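CytC3 (Streptomyces, PDB 3GJA) probably chlorinates an unactivated carbon of a biosynthetic substrate, as a nonheme iron halogenase of the phytanoyl-CoA dioxygenase family. Local coordinates at residues G114-A120 and S236-S242; C162-P167 and A221-V225. Numbering follows the deposited sequence.

Contact 1. Residues G114-A120 and S236-S242; sequences GTDWHQA and SNTMHAS
Four backbone hydrogen bonds tie Gly114-Ala120 to Ser236-Ser242 as antiparallel partners. Thr115 N gives to Ser242 O (2.8 Å) and Ser242 N to Thr115 O (3.2 Å); His118 N gives to His240 O (2.9 Å) and His240 N to His118 O (3.0 Å). Three steps along one chain thus match two along the other, a beta bulge, where the first segment turns a corner at Trp117. Internal bonds fix this corner: Trp117 N to Asp116 OD1 (2.7 Å) and His118 ND1 to Asp116 O (2.9 Å). His240 ND1 donates to Thr238 O (3.2 Å), and one water joins Ala120 N (2.9 Å) to Ser236 O (2.7 Å) and Thr238 O (2.6 Å). Both histidines adopt chi1 p on the same face, ring centroids 4.4 Å apart, planes oblique at 49°, with His118 NE2 and His240 NE2 separated by 3.7 Å. His118, Ala120 and His240 match the HxA...H motif of nonheme iron halogenases; the two imidazoles are probably the protein ligands of the iron, with alanine in place of the carboxylate ligand of related dioxygenases. Farther out, Ala241 CB makes a CH-pi contact over the six-membered ring of Trp117 (chi1 m), 3.8 Å from its centroid, while Met239 CG meets Trp117 CE3 at 3.9 Å. Beyond, strand 163-165 adjoins strand 240-242 through the Ala241-Gln164 backbone bond, and Thr146 holds Ser236.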
# COMPACT_ATOMS: atom_id res chain seq x y z
N GLY A 114 -20.09 -0.68 5.64
CA GLY A 114 -19.32 -0.47 4.43
C GLY A 114 -18.97 0.99 4.32
O GLY A 114 -18.98 1.72 5.31
N THR A 115 -18.64 1.42 3.11
CA THR A 115 -18.32 2.80 2.85
C THR A 115 -18.97 3.14 1.52
O THR A 115 -19.11 2.27 0.66
CB THR A 115 -16.81 3.03 2.74
OG1 THR A 115 -16.20 2.78 4.02
CG2 THR A 115 -16.52 4.45 2.36
N ASP A 116 -19.41 4.38 1.37
CA ASP A 116 -20.04 4.80 0.12
C ASP A 116 -18.92 5.16 -0.85
O ASP A 116 -17.76 5.27 -0.44
CB ASP A 116 -20.94 6.00 0.37
CG ASP A 116 -22.03 6.14 -0.69
OD1 ASP A 116 -21.93 5.49 -1.76
OD2 ASP A 116 -22.98 6.91 -0.46
N TRP A 117 -19.26 5.35 -2.12
CA TRP A 117 -18.29 5.69 -3.15
C TRP A 117 -17.53 6.98 -2.84
O TRP A 117 -18.14 8.02 -2.58
CB TRP A 117 -18.99 5.82 -4.51
CG TRP A 117 -19.55 4.53 -5.01
CD1 TRP A 117 -20.86 4.14 -4.99
CD2 TRP A 117 -18.82 3.44 -5.59
NE1 TRP A 117 -20.99 2.87 -5.53
CE2 TRP A 117 -19.75 2.42 -5.90
CE3 TRP A 117 -17.46 3.23 -5.88
CZ2 TRP A 117 -19.37 1.21 -6.48
CZ3 TRP A 117 -17.08 2.03 -6.46
CH2 TRP A 117 -18.04 1.03 -6.75
N HIS A 118 -16.20 6.91 -2.88
CA HIS A 118 -15.37 8.08 -2.58
C HIS A 118 -13.94 7.93 -3.10
O HIS A 118 -13.53 6.86 -3.55
CB HIS A 118 -15.31 8.30 -1.07
CG HIS A 118 -14.52 7.25 -0.35
ND1 HIS A 118 -14.97 5.95 -0.20
CD2 HIS A 118 -13.29 7.29 0.22
CE1 HIS A 118 -14.05 5.25 0.44
NE2 HIS A 118 -13.03 6.03 0.71
N GLN A 119 -13.19 9.02 -3.01
CA GLN A 119 -11.80 9.03 -3.43
C GLN A 119 -10.93 9.41 -2.24
O GLN A 119 -11.00 10.54 -1.74
CB GLN A 119 -11.58 10.03 -4.55
CG GLN A 119 -12.42 9.77 -5.76
CD GLN A 119 -12.11 10.71 -6.90
OE1 GLN A 119 -11.08 10.58 -7.57
NE2 GLN A 119 -12.98 11.68 -7.11
N ALA A 120 -10.11 8.47 -1.78
CA ALA A 120 -9.24 8.72 -0.64
C ALA A 120 -8.10 9.66 -1.06
O ALA A 120 -7.74 9.71 -2.23
CB ALA A 120 -8.69 7.40 -0.11
N SER A 236 -4.27 5.17 -5.17
CA SER A 236 -4.86 5.44 -3.87
C SER A 236 -6.13 6.29 -3.94
O SER A 236 -7.01 6.19 -3.08
CB SER A 236 -3.83 6.15 -2.98
OG SER A 236 -3.32 7.30 -3.65
N ASN A 237 -6.24 7.13 -4.97
CA ASN A 237 -7.39 8.01 -5.13
C ASN A 237 -8.47 7.51 -6.09
O ASN A 237 -9.37 8.26 -6.47
CB ASN A 237 -6.92 9.39 -5.58
CG ASN A 237 -6.25 9.37 -6.94
OD1 ASN A 237 -5.45 8.49 -7.23
ND2 ASN A 237 -6.57 10.36 -7.77
N THR A 238 -8.40 6.24 -6.48
CA THR A 238 -9.39 5.69 -7.39
C THR A 238 -10.76 5.59 -6.72
O THR A 238 -10.86 5.24 -5.54
CB THR A 238 -8.98 4.29 -7.90
OG1 THR A 238 -7.76 4.41 -8.64
CG2 THR A 238 -10.06 3.69 -8.78
N MET A 239 -11.80 5.90 -7.47
CA MET A 239 -13.16 5.84 -6.96
C MET A 239 -13.44 4.44 -6.42
O MET A 239 -13.27 3.46 -7.13
CB MET A 239 -14.15 6.14 -8.09
CG MET A 239 -15.60 6.22 -7.65
SD MET A 239 -15.87 7.61 -6.56
CE MET A 239 -15.83 8.95 -7.71
N HIS A 240 -13.85 4.34 -5.17
CA HIS A 240 -14.16 3.03 -4.62
C HIS A 240 -15.08 3.10 -3.42
O HIS A 240 -15.28 4.16 -2.82
CB HIS A 240 -12.87 2.29 -4.23
CG HIS A 240 -12.31 2.71 -2.91
ND1 HIS A 240 -11.60 3.87 -2.74
CD2 HIS A 240 -12.36 2.11 -1.69
CE1 HIS A 240 -11.24 3.98 -1.47
NE2 HIS A 240 -11.69 2.92 -0.82
N ALA A 241 -15.63 1.94 -3.07
CA ALA A 241 -16.53 1.79 -1.94
C ALA A 241 -16.20 0.46 -1.28
O ALA A 241 -15.27 -0.22 -1.68
CB ALA A 241 -17.98 1.80 -2.43
N SER A 242 -16.97 0.08 -0.27
CA SER A 242 -16.75 -1.19 0.40
C SER A 242 -18.06 -1.66 1.02
O SER A 242 -18.87 -0.86 1.46
CB SER A 242 -15.67 -1.05 1.49
OG SER A 242 -16.09 -0.16 2.51
O HOH W 1 -9.72 6.13 -3.36

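Contact 2. Residues C162-P167 and A221-V225; sequences CLQLMP and AYPMV
An irregular chain can dock on a strand through a single bridge, as Ala221-Val225 does on Cys162-Pro167. Gln164 faces Pro223 (CA-CA 4.5 Å), and the register runs in opposing senses, from Cys162 near Val225 to Gln164 near Pro223. End to end, the segments lie 119° apart. Met224 N donates a hydrogen bond to Leu163 O (2.9 Å), and Leu165 N to Tyr222 O (3.1 Å). Tyr222 takes a left-handed conformation (phi 58°, psi 60°), a kink between Ala221 and Pro223. Its ring (chi1 m) lies against the chain at Met166 and Pro167: Met166 CA sits over one face, 4.2 Å from Tyr222 CD2, and Pro167 CD approaches Tyr222 CD2 to 3.2 Å. At the other end Cys162 points CA-to-CB toward Ala221-Val225, and SG (chi1 p) fills the space beside Pro223 CB (3.6 Å) and, more loosely, Val225 CG2 (4.5 Å). To one side, toward strand 25-30, Leu165 CD2 packs on Met224 CB (3.8 Å), and Tyr25 touches both residues. A water spans Leu163 N (3.1 Å) and Met224 O (2.8 Å). Pro223 is tolerated because the residues beside it make the bonds: a short bridge on a strand, with apolar side chains doing the rest.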
# COMPACT_ATOMS: atom_id res chain seq x y z
N CYS A 162 -15.74 -6.89 1.37
CA CYS A 162 -14.71 -6.61 0.37
C CYS A 162 -14.85 -5.25 -0.29
O CYS A 162 -15.91 -4.63 -0.28
CB CYS A 162 -14.72 -7.68 -0.73
SG CYS A 162 -16.19 -7.60 -1.80
N LEU A 163 -13.75 -4.79 -0.88
CA LEU A 163 -13.71 -3.51 -1.56
C LEU A 163 -14.59 -3.55 -2.81
O LEU A 163 -14.92 -4.62 -3.33
CB LEU A 163 -12.26 -3.17 -1.96
CG LEU A 163 -11.21 -3.18 -0.84
CD1 LEU A 163 -9.81 -3.11 -1.44
CD2 LEU A 163 -11.46 -2.01 0.11
N GLN A 164 -14.95 -2.37 -3.29
CA GLN A 164 -15.77 -2.22 -4.49
C GLN A 164 -15.14 -1.17 -5.39
O GLN A 164 -14.81 -0.07 -4.93
CB GLN A 164 -17.18 -1.79 -4.11
CG GLN A 164 -17.96 -2.81 -3.33
CD GLN A 164 -19.22 -2.23 -2.74
OE1 GLN A 164 -19.18 -1.55 -1.72
NE2 GLN A 164 -20.35 -2.48 -3.39
N LEU A 165 -14.95 -1.51 -6.65
CA LEU A 165 -14.36 -0.60 -7.63
C LEU A 165 -15.30 -0.51 -8.84
O LEU A 165 -16.10 -1.41 -9.06
CB LEU A 165 -13.00 -1.12 -8.12
CG LEU A 165 -11.76 -1.16 -7.23
CD1 LEU A 165 -11.57 0.21 -6.61
CD2 LEU A 165 -11.90 -2.21 -6.16
N MET A 166 -15.22 0.57 -9.60
CA MET A 166 -16.07 0.67 -10.78
C MET A 166 -15.22 0.97 -12.01
O MET A 166 -14.27 1.75 -11.94
CB MET A 166 -17.16 1.74 -10.62
CG MET A 166 -16.68 3.16 -10.37
SD MET A 166 -18.04 4.38 -10.57
CE MET A 166 -19.21 3.83 -9.33
N PRO A 167 -15.53 0.33 -13.14
CA PRO A 167 -14.80 0.52 -14.40
C PRO A 167 -14.84 1.98 -14.84
O PRO A 167 -15.43 2.81 -14.16
CB PRO A 167 -15.56 -0.39 -15.37
CG PRO A 167 -16.06 -1.48 -14.48
CD PRO A 167 -16.56 -0.71 -13.29
N ALA A 221 -22.57 -2.70 -7.97
CA ALA A 221 -21.83 -3.57 -7.01
C ALA A 221 -20.34 -3.54 -7.32
O ALA A 221 -19.59 -2.78 -6.71
CB ALA A 221 -22.37 -5.00 -7.06
N TYR A 222 -19.92 -4.38 -8.27
CA TYR A 222 -18.51 -4.46 -8.67
C TYR A 222 -17.58 -4.80 -7.50
O TYR A 222 -16.67 -4.03 -7.17
CB TYR A 222 -18.07 -3.13 -9.28
CG TYR A 222 -19.02 -2.52 -10.28
CD1 TYR A 222 -20.20 -1.90 -9.87
CD2 TYR A 222 -18.69 -2.50 -11.64
CE1 TYR A 222 -21.04 -1.27 -10.80
CE2 TYR A 222 -19.52 -1.87 -12.56
CZ TYR A 222 -20.68 -1.26 -12.14
OH TYR A 222 -21.47 -0.60 -13.06
N PRO A 223 -17.78 -5.96 -6.87
CA PRO A 223 -16.92 -6.34 -5.74
C PRO A 223 -15.60 -6.94 -6.18
O PRO A 223 -15.54 -7.71 -7.14
CB PRO A 223 -17.78 -7.35 -5.00
CG PRO A 223 -18.44 -8.07 -6.13
CD PRO A 223 -18.85 -6.95 -7.07
N MET A 224 -14.52 -6.58 -5.48
CA MET A 224 -13.21 -7.12 -5.80
C MET A 224 -12.91 -8.24 -4.79
O MET A 224 -12.23 -8.03 -3.78
CB MET A 224 -12.14 -6.02 -5.72
CG MET A 224 -10.71 -6.48 -6.07
SD MET A 224 -10.54 -7.31 -7.69
CE MET A 224 -10.83 -5.95 -8.83
N VAL A 225 -13.45 -9.42 -5.08
CA VAL A 225 -13.26 -10.59 -4.25
C VAL A 225 -11.84 -11.12 -4.43
O VAL A 225 -11.35 -11.20 -5.56
CB VAL A 225 -14.27 -11.69 -4.64
CG1 VAL A 225 -14.00 -12.96 -3.85
CG2 VAL A 225 -15.68 -11.20 -4.39
O HOH W 2 -11.37 -6.76 -1.43

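Overall arrangement
The two contacts illustrate how one short strand pair can serve different neighbours. Strand 240-242 of contact 1 and strand 163-165 of contact 2 lie side by side, joined by a probable hydrogen bond from Gln164 N to Ala241 O (2.7 Å), while Leu165 CD1 packs on His240 CB (3.4 Å). Their centres are 10 Å apart, on the same side of the chain's centre. Neither is a core contact: contact 1 is a surface pairing, and contact 2 is partly buried. Contact 1 is the more polar, with paired backbone bonds and two imidazoles on one face, against two backbone bonds and apolar side chains in contact 2, where the chain re-emerges from an unmodelled region.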